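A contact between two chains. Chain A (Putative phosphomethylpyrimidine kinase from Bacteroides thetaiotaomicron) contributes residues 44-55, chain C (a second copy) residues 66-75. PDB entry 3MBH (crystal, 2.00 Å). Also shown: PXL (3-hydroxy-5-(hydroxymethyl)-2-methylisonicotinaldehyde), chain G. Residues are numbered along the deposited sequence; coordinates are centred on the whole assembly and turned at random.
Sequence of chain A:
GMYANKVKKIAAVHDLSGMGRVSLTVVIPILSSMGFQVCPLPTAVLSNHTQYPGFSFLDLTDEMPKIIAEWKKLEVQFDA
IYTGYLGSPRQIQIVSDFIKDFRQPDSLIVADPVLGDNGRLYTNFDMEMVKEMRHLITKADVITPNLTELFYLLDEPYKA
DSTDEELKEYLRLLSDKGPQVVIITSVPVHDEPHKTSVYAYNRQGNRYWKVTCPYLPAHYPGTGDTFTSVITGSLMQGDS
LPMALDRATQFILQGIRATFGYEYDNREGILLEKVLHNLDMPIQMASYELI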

# COMPACT_ATOMS: atom_id res chain seq x y z
N ALA A 44 9.69 16.93 31.44
CA ALA A 44 8.76 16.76 32.55
C ALA A 44 8.06 15.43 32.37
O ALA A 44 7.98 14.93 31.26
N VAL A 45 7.53 14.90 33.46
CA VAL A 45 6.62 13.76 33.45
C VAL A 45 5.25 14.14 34.00
O VAL A 45 5.16 14.68 35.09
N LEU A 46 4.21 13.88 33.22
CA LEU A 46 2.85 14.16 33.66
C LEU A 46 1.94 12.96 33.44
O LEU A 46 2.12 12.22 32.48
N SER A 47 0.90 12.83 34.26
CA SER A 47 -0.13 11.83 34.10
C SER A 47 -0.94 12.05 32.81
O SER A 47 -1.48 11.08 32.19
N ASN A 48 -1.05 13.32 32.43
CA ASN A 48 -1.88 13.77 31.33
C ASN A 48 -1.61 15.23 31.05
O ASN A 48 -1.03 15.93 31.89
N HIS A 49 -2.10 15.75 29.92
CA HIS A 49 -1.79 17.14 29.58
C HIS A 49 -2.49 18.11 30.55
O HIS A 49 -3.39 17.72 31.33
N THR A 50 -2.04 19.37 30.52
CA THR A 50 -2.51 20.39 31.48
C THR A 50 -3.83 21.08 31.13
O THR A 50 -4.25 22.02 31.81
N GLN A 51 -4.52 20.63 30.09
CA GLN A 51 -5.87 21.12 29.79
C GLN A 51 -6.97 20.21 30.39
O GLN A 51 -8.15 20.48 30.29
N TYR A 52 -6.58 19.12 31.03
CA TYR A 52 -7.47 18.44 31.95
C TYR A 52 -7.56 19.25 33.27
O TYR A 52 -6.68 20.08 33.60
N PRO A 53 -8.60 18.99 34.07
CA PRO A 53 -8.70 19.78 35.31
C PRO A 53 -7.48 19.61 36.25
O PRO A 53 -7.11 20.54 36.95
N GLY A 54 -6.83 18.46 36.24
CA GLY A 54 -5.72 18.26 37.15
C GLY A 54 -4.69 17.37 36.43
O GLY A 54 -4.97 16.77 35.37
N PHE A 55 -3.51 17.30 37.01
CA PHE A 55 -2.46 16.49 36.48
C PHE A 55 -1.37 16.34 37.52
O PHE A 55 -1.18 17.23 38.32
N LYS C 66 1.64 8.80 41.95
CA LYS C 66 0.99 10.10 41.71
C LYS C 66 0.27 10.13 40.37
O LYS C 66 -0.83 10.69 40.28
N ILE C 67 0.88 9.47 39.38
CA ILE C 67 0.30 9.33 38.05
C ILE C 67 -0.92 8.40 38.12
O ILE C 67 -2.00 8.75 37.64
N ILE C 68 -0.75 7.24 38.74
CA ILE C 68 -1.86 6.29 38.94
C ILE C 68 -3.06 6.97 39.63
O ILE C 68 -4.19 6.78 39.18
N ALA C 69 -2.83 7.76 40.67
CA ALA C 69 -3.90 8.48 41.35
C ALA C 69 -4.67 9.40 40.39
O ALA C 69 -5.87 9.46 40.48
N GLU C 70 -3.98 10.09 39.48
CA GLU C 70 -4.66 10.94 38.52
C GLU C 70 -5.43 10.14 37.50
O GLU C 70 -6.54 10.51 37.09
N TRP C 71 -4.83 9.05 37.04
CA TRP C 71 -5.51 8.16 36.13
C TRP C 71 -6.86 7.63 36.74
O TRP C 71 -7.86 7.50 36.00
N LYS C 72 -6.90 7.36 38.05
CA LYS C 72 -8.15 6.92 38.66
C LYS C 72 -9.12 8.06 38.61
O LYS C 72 -10.22 7.84 38.21
N LYS C 73 -8.69 9.28 38.88
CA LYS C 73 -9.60 10.43 38.84
C LYS C 73 -10.14 10.73 37.47
O LYS C 73 -11.22 11.32 37.34
N LEU C 74 -9.37 10.43 36.44
CA LEU C 74 -9.79 10.63 35.04
C LEU C 74 -10.73 9.54 34.61
O LEU C 74 -11.34 9.64 33.56
N GLU C 75 -10.81 8.46 35.39
CA GLU C 75 -11.59 7.27 35.00
C GLU C 75 -11.12 6.62 33.69
O GLU C 75 -11.92 6.11 32.89

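What forms the apolar part of the contact? Two separate patches do, one toward each end of the chain C stretch. At the first, V45(A) points toward the helix in the t rotamer and I67(C), set sideways with chi1 m and chi2 t, reaches across, so that V45(A) CG1 lies 3.8 Å from I67(C) CD1. The other branch of the isoleucine, CG2, rests 3.8 Å from S47(A) CA, where the two backbones run close. At the second patch L74(C), chi1 m and chi2 t, points toward chain A and meets Y52(A), whose chi1 is m; L74(C) CD2 comes to 3.6 Å from Y52(A) CD1, approaching the ring obliquely.

Which direct hydrogen bond joins the chains? W71(C) starts out sideways, but its m rotamer with chi2 near -3° brings the indole closer to chain A, and W71(C) NE1 donates to S47(A) O at 2.8 Å with an angle of 161°. The carbonyl oxygen lies at the edge of the ring, near its plane, which is where the indole N-H projects. A largely apolar, buried side chain thus satisfies its one polar group on the backbone of the neighbouring copy.

How are the polar side chains between these patches arranged? S47(A), in the p rotamer, points toward the helix, and its OG sits 3.3 Å from E70(C) CB while donating to N48(A) OD1 at 2.6 Å. N48(A), also p, braces its own loop through ND2, which donates to H49(A) O at 2.9 Å and to G54(A) O at 2.8 Å. E70(C) points inward with chi1 and chi2 both m; its OE2 pairs with K73(C) NZ in a 3.1 Å salt bridge along the helix, while its OE1 approaches F55(A) N at 3.8 Å. Water 1 lies between the chains, within hydrogen-bonding distance of N48(A) OD1 and E70(C) OE1, each 3.0 Å from its oxygen, and can bridge two side-chain oxygens that could not hydrogen-bond each other directly.

Where does the bound PXL stand relative to this contact? It lies against residues of chain A that make no contact with the helix, most of them in the loop. T50(A) N donates to PXL O3 at 2.8 Å, and T50(A) OG1, on a p rotamer, shares a 2.6 Å hydrogen bond with PXL O3. Q51(A) NE2 donates to PXL O4A at 3.1 Å, and L46(A), pointing away from the helix, packs CD2 3.6 Å from PXL C2A. One short segment therefore serves both the ligand and the neighbouring chain with different residues.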

# COMPACT_ATOMS: atom_id res chain seq x y z
CB ALA A 44 7.70 17.89 32.62
CB VAL A 45 7.20 12.58 34.20
CG1 VAL A 45 6.16 11.43 34.36
CG2 VAL A 45 8.38 12.08 33.39
CB LEU A 46 2.28 15.39 32.90
CG LEU A 46 3.02 16.76 32.93
CD1 LEU A 46 4.17 16.85 31.90
CD2 LEU A 46 2.03 17.92 32.65
CB SER A 47 -1.08 11.88 35.31
OG SER A 47 -1.72 13.15 35.47
CB ASN A 48 -3.36 13.57 31.67
CG ASN A 48 -3.77 14.15 33.03
OD1 ASN A 48 -3.88 13.42 34.03
ND2 ASN A 48 -4.05 15.45 33.07
CB HIS A 49 -2.08 17.47 28.10
CG HIS A 49 -3.53 17.34 27.70
ND1 HIS A 49 -4.53 18.07 28.29
CD2 HIS A 49 -4.12 16.54 26.79
CE1 HIS A 49 -5.69 17.73 27.74
NE2 HIS A 49 -5.47 16.79 26.84
CB THR A 50 -1.41 21.44 31.70
OG1 THR A 50 -1.17 22.13 30.47
CG2 THR A 50 -0.13 20.80 32.21
CB GLN A 51 -6.05 21.33 28.30
CG GLN A 51 -5.03 22.32 27.69
CD GLN A 51 -5.34 22.69 26.25
OE1 GLN A 51 -6.43 23.20 25.96
NE2 GLN A 51 -4.37 22.50 25.33
CB TYR A 52 -6.97 17.00 32.21
CG TYR A 52 -7.30 15.98 31.12
CD1 TYR A 52 -8.56 15.43 31.03
CD2 TYR A 52 -6.35 15.58 30.20
CE1 TYR A 52 -8.86 14.49 30.07
CE2 TYR A 52 -6.64 14.65 29.22
CZ TYR A 52 -7.89 14.10 29.16
OH TYR A 52 -8.17 13.19 28.21
CB PRO A 53 -9.99 19.29 35.96
CG PRO A 53 -10.72 18.52 34.88
CD PRO A 53 -9.75 18.10 33.85
CB PHE A 55 -1.87 17.13 35.20
CG PHE A 55 -1.49 18.58 35.37
CD1 PHE A 55 -2.43 19.59 35.14
CD2 PHE A 55 -0.22 18.92 35.72
CE1 PHE A 55 -2.06 20.94 35.28
CE2 PHE A 55 0.14 20.26 35.87
CZ PHE A 55 -0.78 21.25 35.70
CB LYS C 66 1.96 11.26 41.79
CG LYS C 66 2.64 11.36 43.12
CD LYS C 66 3.65 12.46 43.17
CE LYS C 66 4.30 12.55 44.56
NZ LYS C 66 5.11 13.80 44.62
CB ILE C 67 1.31 8.77 37.00
CG1 ILE C 67 2.48 9.76 36.80
CG2 ILE C 67 0.57 8.38 35.62
CD1 ILE C 67 3.75 9.10 36.11
CB ILE C 68 -1.40 5.03 39.68
CG1 ILE C 68 -0.38 4.22 38.79
CG2 ILE C 68 -2.62 4.15 40.13
CD1 ILE C 68 0.46 3.25 39.58
CB ALA C 69 -3.37 9.30 42.57
CB GLU C 70 -3.71 11.88 37.79
CG GLU C 70 -2.97 12.83 38.67
CD GLU C 70 -3.87 13.83 39.36
OE1 GLU C 70 -4.86 14.27 38.76
OE2 GLU C 70 -3.61 14.15 40.52
CB TRP C 71 -4.59 7.02 35.69
CG TRP C 71 -3.53 7.40 34.67
CD1 TRP C 71 -3.36 8.62 34.09
CD2 TRP C 71 -2.56 6.56 34.11
NE1 TRP C 71 -2.33 8.59 33.22
CE2 TRP C 71 -1.81 7.33 33.20
CE3 TRP C 71 -2.20 5.23 34.31
CZ2 TRP C 71 -0.74 6.81 32.48
CZ3 TRP C 71 -1.17 4.71 33.58
CH2 TRP C 71 -0.44 5.51 32.67
CB LYS C 72 -8.00 6.44 40.10
CG LYS C 72 -7.15 5.22 40.24
CD LYS C 72 -7.14 4.64 41.64
CE LYS C 72 -6.22 3.41 41.72
NZ LYS C 72 -6.70 2.64 42.87
CB LYS C 73 -8.91 11.73 39.29
CG LYS C 73 -8.64 11.88 40.76
CD LYS C 73 -7.88 13.23 40.99
CE LYS C 73 -7.23 13.36 42.37
NZ LYS C 73 -6.03 14.33 42.37
CB LEU C 74 -8.61 10.56 34.10
CG LEU C 74 -7.68 11.70 33.85
CD1 LEU C 74 -6.80 11.28 32.67
CD2 LEU C 74 -8.53 12.93 33.56
CB GLU C 75 -13.10 7.62 34.97
CG GLU C 75 -13.53 8.36 36.26
CD GLU C 75 -15.01 8.38 36.47
OE1 GLU C 75 -15.74 8.86 35.57
OE2 GLU C 75 -15.44 7.91 37.55
OP4 PXL G . 2.19 21.08 23.14
C5A PXL G . 0.99 21.09 23.90
C5 PXL G . 1.28 20.49 25.28
C6 PXL G . 2.38 19.72 25.61
N1 PXL G . 2.58 19.26 26.84
C2 PXL G . 1.75 19.42 27.90
C3 PXL G . 0.53 20.20 27.67
C4 PXL G . 0.33 20.77 26.31
C4A PXL G . -0.86 21.52 25.91
O4A PXL G . -1.75 21.42 26.69
O3 PXL G . -0.37 20.49 28.62
C2A PXL G . 2.16 18.75 29.20
O HOH W 1 -6.04 13.94 35.99